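Local coordinates for protein Gp26 (Listeria phage P40, PDB 4JZ5) that is the catalytic domain of a phage endolysin of glycosyl hydrolase family 25 and probably cleaves the glycan strands of Listeria peptidoglycan, at residues Glu110-Lys122 against Thr143-Phe155. Numbering follows the deposited sequence. Where two conformers were deposited one is given.
Sequences EPTFLFLDYEEVK and TGVKVGLYAGDSF
Leu114, Phe115, Leu116 and Asp117 pair in parallel with Val147, Gly148, Leu149 and Tyr150. Five backbone hydrogen bonds join the strands. They run from Leu114 N to Lys146 O (3.0 Å) up to Tyr118 N to Tyr150 O (3.0 Å, nearly straight at 170°). Just past the end of strand 114-117, Tyr118 O meets Ala151 CB.

On one face of the sheet, Leu116 and Leu149 run alongside each other, with CD2 of Leu116 4.0 Å from CD1 of Leu149. Leu114 CG and CD1 reach across to Val145 CG1 and CB. Leu114 CB also meets Val147 CG2.

The other face carries Phe115, Asp117 and Tyr150. The Phe115 ring packs onto the backbone of Gly148, CD1 lying 3.6 Å from Gly148 CA. Asp117 OD1 sits at the edge of the Tyr150 ring, 3.3 Å from CD1. Glu119 OE1 meets the same edge at Tyr150 CE1 and lies 2.6 Å from Asp117 OD1. Water, probably at one of two alternative sites, bridges Glu119 OE2 and Tyr150 OH; that hydroxyl also bonds Gln193. Asp117 and Glu119 thus form an acidic pair, consistent with the carboxylate-lined active site of family 25 hydrolases.

Aromatic rings pack near both ends of the pairing. Phe155, its CG anti to the backbone N (chi1 -175°), puts one ring face under Glu119 CA, 4.0 Å from the centroid. Its CE1 meets the edge of the Tyr118 ring. At the other end, Lys146 CB lies over one face of Phe113.

The pair belongs to a beta-alpha-beta unit whose connecting helix, 128-143, packs on Leu114, Tyr118 and Val147. Strand 76-81 flanks 114-117, and strand 169-172 continues the sheet beyond 147-152.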
ATOM      1  N   GLU A 110      -2.433 -12.667  -8.494  1.00  7.22           N
ATOM      2  CA  GLU A 110      -1.190 -12.106  -8.982  1.00  8.81           C
ATOM      3  C   GLU A 110      -1.069 -10.630  -8.609  1.00  7.33           C
ATOM      4  O   GLU A 110      -1.448  -9.759  -9.381  1.00  8.09           O
ATOM      5  CB  GLU A 110      -1.098 -12.281 -10.502  1.00 11.58           C
ATOM      6  CG  GLU A 110      -1.158 -13.743 -10.970  1.00 13.66           C
ATOM      7  CD  GLU A 110       0.108 -14.536 -10.666  1.00 12.61           C
ATOM      8  OE1 GLU A 110       1.115 -13.929 -10.238  1.00 12.11           O
ATOM      9  OE2 GLU A 110       0.091 -15.776 -10.855  1.00 13.17           O
ATOM     10  N   PRO A 111      -0.506 -10.341  -7.436  1.00  6.91           N
ATOM     11  CA  PRO A 111      -0.263  -8.931  -7.104  1.00  6.91           C
ATOM     12  C   PRO A 111       0.743  -8.313  -8.061  1.00  5.50           C
ATOM     13  O   PRO A 111       1.688  -9.003  -8.471  1.00  7.27           O
ATOM     14  CB  PRO A 111       0.334  -9.004  -5.696  1.00  7.63           C
ATOM     15  CG  PRO A 111      -0.003 -10.393  -5.173  1.00  8.67           C
ATOM     16  CD  PRO A 111       0.006 -11.255  -6.404  1.00  8.82           C
ATOM     17  N   THR A 112       0.570  -7.048  -8.409  1.00  5.38           N
ATOM     18  CA  THR A 112       1.448  -6.416  -9.387  1.00  5.72           C
ATOM     19  C   THR A 112       2.348  -5.335  -8.813  1.00  5.03           C
ATOM     20  O   THR A 112       3.124  -4.739  -9.542  1.00  6.54           O
ATOM     21  CB  THR A 112       0.653  -5.807 -10.539  1.00  7.08           C
ATOM     22  OG1 THR A 112      -0.271  -4.862 -10.022  1.00  9.91           O
ATOM     23  CG2 THR A 112      -0.100  -6.897 -11.313  1.00 14.49           C
ATOM     24  N   PHE A 113       2.258  -5.068  -7.516  1.00  5.07           N
ATOM     25  CA  PHE A 113       3.057  -4.016  -6.897  1.00  5.34           C
ATOM     26  C   PHE A 113       3.079  -4.289  -5.407  1.00  4.91           C
ATOM     27  O   PHE A 113       2.096  -4.800  -4.857  1.00  5.11           O
ATOM     28  CB  PHE A 113       2.454  -2.627  -7.186  1.00  5.52           C
ATOM     29  CG  PHE A 113       3.469  -1.577  -7.545  1.00  5.20           C
ATOM     30  CD1 PHE A 113       4.226  -0.946  -6.563  1.00  5.81           C
ATOM     31  CD2 PHE A 113       3.665  -1.220  -8.863  1.00  5.74           C
ATOM     32  CE1 PHE A 113       5.155   0.026  -6.905  1.00  6.45           C
ATOM     33  CE2 PHE A 113       4.581  -0.248  -9.203  1.00  6.98           C
ATOM     34  CZ  PHE A 113       5.331   0.373  -8.229  1.00  6.17           C
ATOM     35  N   LEU A 114       4.172  -3.920  -4.750  1.00  4.50           N
ATOM     36  CA  LEU A 114       4.319  -4.103  -3.319  1.00  4.93           C
ATOM     37  C   LEU A 114       4.750  -2.788  -2.690  1.00  4.46           C
ATOM     38  O   LEU A 114       5.320  -1.935  -3.357  1.00  4.57           O
ATOM     39  CB  LEU A 114       5.367  -5.184  -3.026  1.00  4.98           C
ATOM     40  CG  LEU A 114       5.122  -6.540  -3.696  1.00  5.28           C
ATOM     41  CD1 LEU A 114       6.339  -7.423  -3.534  1.00  6.75           C
ATOM     42  CD2 LEU A 114       3.896  -7.245  -3.132  1.00  7.12           C
ATOM     43  N   PHE A 115       4.462  -2.622  -1.396  1.00  4.29           N
ATOM     44  CA  PHE A 115       4.785  -1.383  -0.696  1.00  4.45           C
ATOM     45  C   PHE A 115       5.243  -1.618   0.730  1.00  4.12           C
ATOM     46  O   PHE A 115       4.734  -2.487   1.435  1.00  4.56           O
ATOM     47  CB  PHE A 115       3.552  -0.480  -0.614  1.00  4.21           C
ATOM     48  CG  PHE A 115       3.121   0.077  -1.925  1.00  4.37           C
ATOM     49  CD1 PHE A 115       3.678   1.251  -2.393  1.00  5.91           C
ATOM     50  CD2 PHE A 115       2.157  -0.538  -2.680  1.00  5.94           C
ATOM     51  CE1 PHE A 115       3.286   1.795  -3.600  1.00  7.73           C
ATOM     52  CE2 PHE A 115       1.770   0.008  -3.896  1.00  7.48           C
ATOM     53  CZ  PHE A 115       2.343   1.165  -4.344  1.00  8.66           C
ATOM     54  N   LEU A 116       6.199  -0.789   1.142  1.00  4.31           N
ATOM     55  CA  LEU A 116       6.566  -0.615   2.530  1.00  4.48           C
ATOM     56  C   LEU A 116       5.780   0.575   3.092  1.00  4.35           C
ATOM     57  O   LEU A 116       5.934   1.704   2.610  1.00  5.07           O
ATOM     58  CB  LEU A 116       8.061  -0.324   2.631  1.00  4.38           C
ATOM     59  CG  LEU A 116       8.589   0.061   4.005  1.00  5.11           C
ATOM     60  CD1 LEU A 116       8.263  -1.003   5.027  1.00  5.91           C
ATOM     61  CD2 LEU A 116      10.092   0.289   3.957  1.00  5.86           C
ATOM     62  N   ASP A 117       4.954   0.324   4.106  1.00  4.57           N
ATOM     63  CA  ASP A 117       4.228   1.365   4.844  1.00  4.66           C
ATOM     64  C   ASP A 117       5.016   1.641   6.113  1.00  4.56           C
ATOM     65  O   ASP A 117       5.083   0.786   7.022  1.00  5.31           O
ATOM     66  CB  ASP A 117       2.821   0.818   5.141  1.00  5.67           C
ATOM     67  CG  ASP A 117       1.977   1.698   6.039  1.00  6.83           C
ATOM     68  OD1 ASP A 117       2.510   2.546   6.756  1.00  6.98           O
ATOM     69  OD2 ASP A 117       0.745   1.503   6.048  1.00  9.25           O
ATOM     70  N   TYR A 118       5.689   2.791   6.147  1.00  5.17           N
ATOM     71  CA  TYR A 118       6.617   3.101   7.231  1.00  5.71           C
ATOM     72  C   TYR A 118       6.174   4.390   7.876  1.00  7.90           C
ATOM     73  O   TYR A 118       6.472   5.474   7.342  1.00  8.37           O
ATOM     74  CB  TYR A 118       8.081   3.217   6.753  1.00  7.42           C
ATOM     75  CG  TYR A 118       9.014   3.127   7.932  1.00  6.48           C
ATOM     76  CD1 TYR A 118       9.418   1.905   8.426  1.00  6.59           C
ATOM     77  CD2 TYR A 118       9.420   4.255   8.611  1.00  7.63           C
ATOM     78  CE1 TYR A 118      10.215   1.811   9.549  1.00  6.54           C
ATOM     79  CE2 TYR A 118      10.222   4.171   9.732  1.00  7.15           C
ATOM     80  CZ  TYR A 118      10.598   2.953  10.210  1.00  7.26           C
ATOM     81  OH  TYR A 118      11.386   2.898  11.337  1.00  7.35           O
ATOM     82  N   GLU A 119       5.462   4.286   8.997  1.00  7.44           N
ATOM     83  CA  GLU A 119       4.863   5.469   9.601  1.00  9.27           C
ATOM     84  C   GLU A 119       5.010   5.528  11.123  1.00  8.65           C
ATOM     85  O   GLU A 119       4.431   6.399  11.771  1.00  9.32           O
ATOM     86  CB  GLU A 119       3.402   5.554   9.186  1.00 10.77           C
ATOM     87  CG  GLU A 119       2.542   4.436   9.710  1.00 10.35           C
ATOM     88  CD  GLU A 119       1.110   4.485   9.143  1.00  9.21           C
ATOM     89  OE1 GLU A 119       0.795   3.839   8.133  1.00  8.59           O
ATOM     90  OE2 GLU A 119       0.253   5.175   9.737  1.00 12.70           O
ATOM     91  N   GLU A 120       5.797   4.619  11.693  1.00  9.04           N
ATOM     92  CA  GLU A 120       6.223   4.708  13.087  1.00  8.99           C
ATOM     93  C   GLU A 120       7.595   4.067  13.153  1.00  7.65           C
ATOM     94  O   GLU A 120       8.000   3.367  12.229  1.00  7.52           O
ATOM     95  CB  GLU A 120       5.233   4.025  14.036  1.00 10.24           C
ATOM     96  CG  GLU A 120       5.102   2.515  13.880  1.00  9.88           C
ATOM     97  CD  GLU A 120       4.187   1.918  14.940  1.00 10.67           C
ATOM     98  OE1 GLU A 120       4.649   1.723  16.086  1.00 12.85           O
ATOM     99  OE2 GLU A 120       2.991   1.662  14.637  1.00 10.69           O
ATOM    100  N   VAL A 121       8.316   4.326  14.233  1.00  8.17           N
ATOM    101  CA  VAL A 121       9.688   3.855  14.362  1.00  7.58           C
ATOM    102  C   VAL A 121       9.831   2.918  15.549  1.00  7.85           C
ATOM    103  O   VAL A 121       9.500   3.284  16.674  1.00 10.09           O
ATOM    104  CB  VAL A 121      10.670   5.024  14.517  1.00  9.23           C
ATOM    105  CG1 VAL A 121      12.094   4.500  14.599  1.00 10.29           C
ATOM    106  CG2 VAL A 121      10.516   6.008  13.358  1.00  9.92           C
ATOM    107  N   LYS A 122      10.280   1.698  15.284  1.00  7.76           N
ATOM    108  CA  LYS A 122      10.509   0.698  16.322  1.00  7.98           C
ATOM    109  C   LYS A 122      11.987   0.304  16.361  1.00  8.01           C
ATOM    110  O   LYS A 122      12.375  -0.641  17.054  1.00  9.14           O
ATOM    111  CB  LYS A 122       9.650  -0.552  16.094  1.00  9.24           C
ATOM    112  CG  LYS A 122       8.139  -0.285  16.057  1.00  9.86           C
ATOM    113  CD  LYS A 122       7.592   0.322  17.355  1.00 11.52           C
ATOM    114  CE  LYS A 122       7.550  -0.667  18.518  1.00 10.50           C
ATOM    115  NZ  LYS A 122       6.592  -1.778  18.298  1.00 10.96           N
ATOM    116  N   THR A 143      11.716 -10.986  -5.258  1.00  8.02           N
ATOM    117  CA  THR A 143      10.511 -11.137  -6.059  1.00  7.68           C
ATOM    118  C   THR A 143      10.598 -10.606  -7.490  1.00  8.23           C
ATOM    119  O   THR A 143       9.867 -11.072  -8.348  1.00  9.56           O
ATOM    120  CB  THR A 143       9.312 -10.423  -5.394  1.00  7.65           C
ATOM    121  OG1 THR A 143       9.513  -9.002  -5.407  1.00  7.40           O
ATOM    122  CG2 THR A 143       9.073 -10.937  -3.980  1.00  9.14           C
ATOM    123  N   GLY A 144      11.428  -9.603  -7.738  1.00  8.89           N
ATOM    124  CA  GLY A 144      11.432  -8.946  -9.039  1.00  9.38           C
ATOM    125  C   GLY A 144      10.232  -8.041  -9.269  1.00  8.72           C
ATOM    126  O   GLY A 144      10.067  -7.532 -10.384  1.00 12.44           O
ATOM    127  N   VAL A 145       9.401  -7.862  -8.250  1.00  7.08           N
ATOM    128  CA  VAL A 145       8.215  -7.021  -8.344  1.00  6.80           C
ATOM    129  C   VAL A 145       8.606  -5.634  -7.865  1.00  6.18           C
ATOM    130  O   VAL A 145       9.470  -5.488  -6.991  1.00  6.81           O
ATOM    131  CB  VAL A 145       7.083  -7.613  -7.480  1.00  8.32           C
ATOM    132  CG1 VAL A 145       5.833  -6.725  -7.487  1.00  7.54           C
ATOM    133  CG2 VAL A 145       6.734  -9.007  -7.974  1.00 10.08           C
ATOM    134  N   LYS A 146       7.994  -4.597  -8.426  1.00  6.26           N
ATOM    135  CA  LYS A 146       8.276  -3.242  -7.970  1.00  6.03           C
ATOM    136  C   LYS A 146       7.797  -3.020  -6.539  1.00  5.81           C
ATOM    137  O   LYS A 146       6.779  -3.574  -6.108  1.00  5.85           O
ATOM    138  CB  LYS A 146       7.640  -2.214  -8.894  1.00  7.47           C
ATOM    139  CG  LYS A 146       8.251  -2.209 -10.286  1.00 11.28           C
ATOM    140  CD  LYS A 146       7.718  -1.069 -11.124  1.00 14.94           C
ATOM    141  CE  LYS A 146       8.324  -1.044 -12.514  1.00 24.05           C
ATOM    142  NZ  LYS A 146       9.791  -0.781 -12.500  1.00 30.45           N
ATOM    143  N   VAL A 147       8.548  -2.207  -5.811  1.00  5.27           N
ATOM    144  CA  VAL A 147       8.249  -1.921  -4.411  1.00  5.13           C
ATOM    145  C   VAL A 147       8.321  -0.422  -4.193  1.00  5.00           C
ATOM    146  O   VAL A 147       9.356   0.200  -4.443  1.00  5.64           O
ATOM    147  CB  VAL A 147       9.249  -2.610  -3.467  1.00  5.46           C
ATOM    148  CG1 VAL A 147       8.917  -2.301  -2.018  1.00  6.47           C
ATOM    149  CG2 VAL A 147       9.267  -4.105  -3.702  1.00  6.67           C
ATOM    150  N   GLY A 148       7.226   0.145  -3.694  1.00  4.31           N
ATOM    151  CA  GLY A 148       7.162   1.544  -3.342  1.00  5.25           C
ATOM    152  C   GLY A 148       7.158   1.777  -1.840  1.00  4.07           C
ATOM    153  O   GLY A 148       7.311   0.846  -1.048  1.00  4.61           O
ATOM    154  N   LEU A 149       6.986   3.048  -1.470  1.00  4.32           N
ATOM    155  CA  LEU A 149       7.122   3.507  -0.099  1.00  4.62           C
ATOM    156  C   LEU A 149       5.951   4.419   0.218  1.00  4.11           C
ATOM    157  O   LEU A 149       5.627   5.304  -0.561  1.00  4.58           O
ATOM    158  CB  LEU A 149       8.434   4.262   0.066  1.00  4.73           C
ATOM    159  CG  LEU A 149       8.732   4.831   1.448  1.00  5.00           C
ATOM    160  CD1 LEU A 149       8.845   3.755   2.506  1.00  5.73           C
ATOM    161  CD2 LEU A 149      10.014   5.653   1.382  1.00  7.09           C
ATOM    162  N   TYR A 150       5.341   4.182   1.385  1.00  4.76           N
ATOM    163  CA  TYR A 150       4.212   4.965   1.877  1.00  4.16           C
ATOM    164  C   TYR A 150       4.526   5.574   3.231  1.00  4.29           C
ATOM    165  O   TYR A 150       5.018   4.895   4.127  1.00  5.02           O
ATOM    166  CB  TYR A 150       2.965   4.080   2.019  1.00  4.29           C
ATOM    167  CG  TYR A 150       1.843   4.686   2.837  1.00  4.56           C
ATOM    168  CD1 TYR A 150       1.829   4.578   4.231  1.00  5.25           C
ATOM    169  CD2 TYR A 150       0.793   5.353   2.218  1.00  5.03           C
ATOM    170  CE1 TYR A 150       0.816   5.118   4.978  1.00  5.65           C
ATOM    171  CE2 TYR A 150      -0.228   5.907   2.963  1.00  5.03           C
ATOM    172  CZ  TYR A 150      -0.218   5.778   4.346  1.00  5.12           C
ATOM    173  OH  TYR A 150      -1.215   6.302   5.133  1.00  7.02           O
ATOM    174  N   ALA A 151       4.149   6.846   3.382  1.00  4.93           N
ATOM    175  CA  ALA A 151       4.065   7.498   4.683  1.00  5.62           C
ATOM    176  C   ALA A 151       3.239   8.769   4.518  1.00  5.28           C
ATOM    177  O   ALA A 151       2.965   9.228   3.396  1.00  5.48           O
ATOM    178  CB  ALA A 151       5.444   7.825   5.233  1.00  6.80           C
ATOM    179  N   GLY A 152       2.801   9.344   5.631  1.00  6.26           N
ATOM    180  CA  GLY A 152       2.227  10.670   5.602  1.00  6.84           C
ATOM    181  C   GLY A 152       3.267  11.724   5.243  1.00  6.62           C
ATOM    182  O   GLY A 152       4.463  11.554   5.490  1.00  6.53           O
ATOM    183  N   ASP A 153       2.765  12.798   4.649  0.51  7.59           N
ATOM    184  CA  ASP A 153       3.523  13.973   4.241  0.51  7.54           C
ATOM    185  C   ASP A 153       4.591  14.392   5.265  0.51  9.71           C
ATOM    186  O   ASP A 153       5.783  14.386   4.972  0.51  8.93           O
ATOM    187  CB  ASP A 153       2.504  15.097   4.011  0.51  8.35           C
ATOM    188  CG  ASP A 153       3.096  16.331   3.358  0.51 12.14           C
ATOM    189  OD1 ASP A 153       4.313  16.388   3.090  0.51 13.03           O
ATOM    190  OD2 ASP A 153       2.312  17.271   3.115  0.51 16.18           O
ATOM    191  N   SER A 154       4.149  14.748   6.463  1.00  8.57           N
ATOM    192  CA  SER A 154       5.019  15.253   7.516  1.00  9.30           C
ATOM    193  C   SER A 154       6.056  14.218   7.956  1.00  8.81           C
ATOM    194  O   SER A 154       7.234  14.541   8.100  1.00  9.42           O
ATOM    195  CB  SER A 154       4.194  15.689   8.718  1.00 10.30           C
ATOM    196  OG  SER A 154       5.036  16.145   9.760  1.00 17.12           O
ATOM    197  N   PHE A 155       5.616  12.990   8.195  1.00  8.27           N
ATOM    198  CA  PHE A 155       6.533  11.934   8.597  1.00  8.47           C
ATOM    199  C   PHE A 155       7.609  11.741   7.527  1.00  7.70           C
ATOM    200  O   PHE A 155       8.800  11.590   7.833  1.00  8.20           O
ATOM    201  CB  PHE A 155       5.775  10.630   8.815  1.00  8.69           C
ATOM    202  CG  PHE A 155       6.633   9.525   9.341  1.00  8.34           C
ATOM    203  CD1 PHE A 155       7.430   8.789   8.488  1.00  8.41           C
ATOM    204  CD2 PHE A 155       6.668   9.247  10.695  1.00 10.47           C
ATOM    205  CE1 PHE A 155       8.237   7.783   8.979  1.00 10.53           C
ATOM    206  CE2 PHE A 155       7.480   8.232  11.195  1.00 11.78           C
ATOM    207  CZ  PHE A 155       8.259   7.499  10.326  1.00 11.40           C
TER
HETATM  208  O   HOH W   1       5.789  -4.875 -10.409  1.00 11.21           O
HETATM  209  O   HOH W   2      -1.757   5.050   7.723  1.00 15.33           O
HETATM  210  O   HOH W   3      -1.082   7.091   7.938  1.00 24.55           O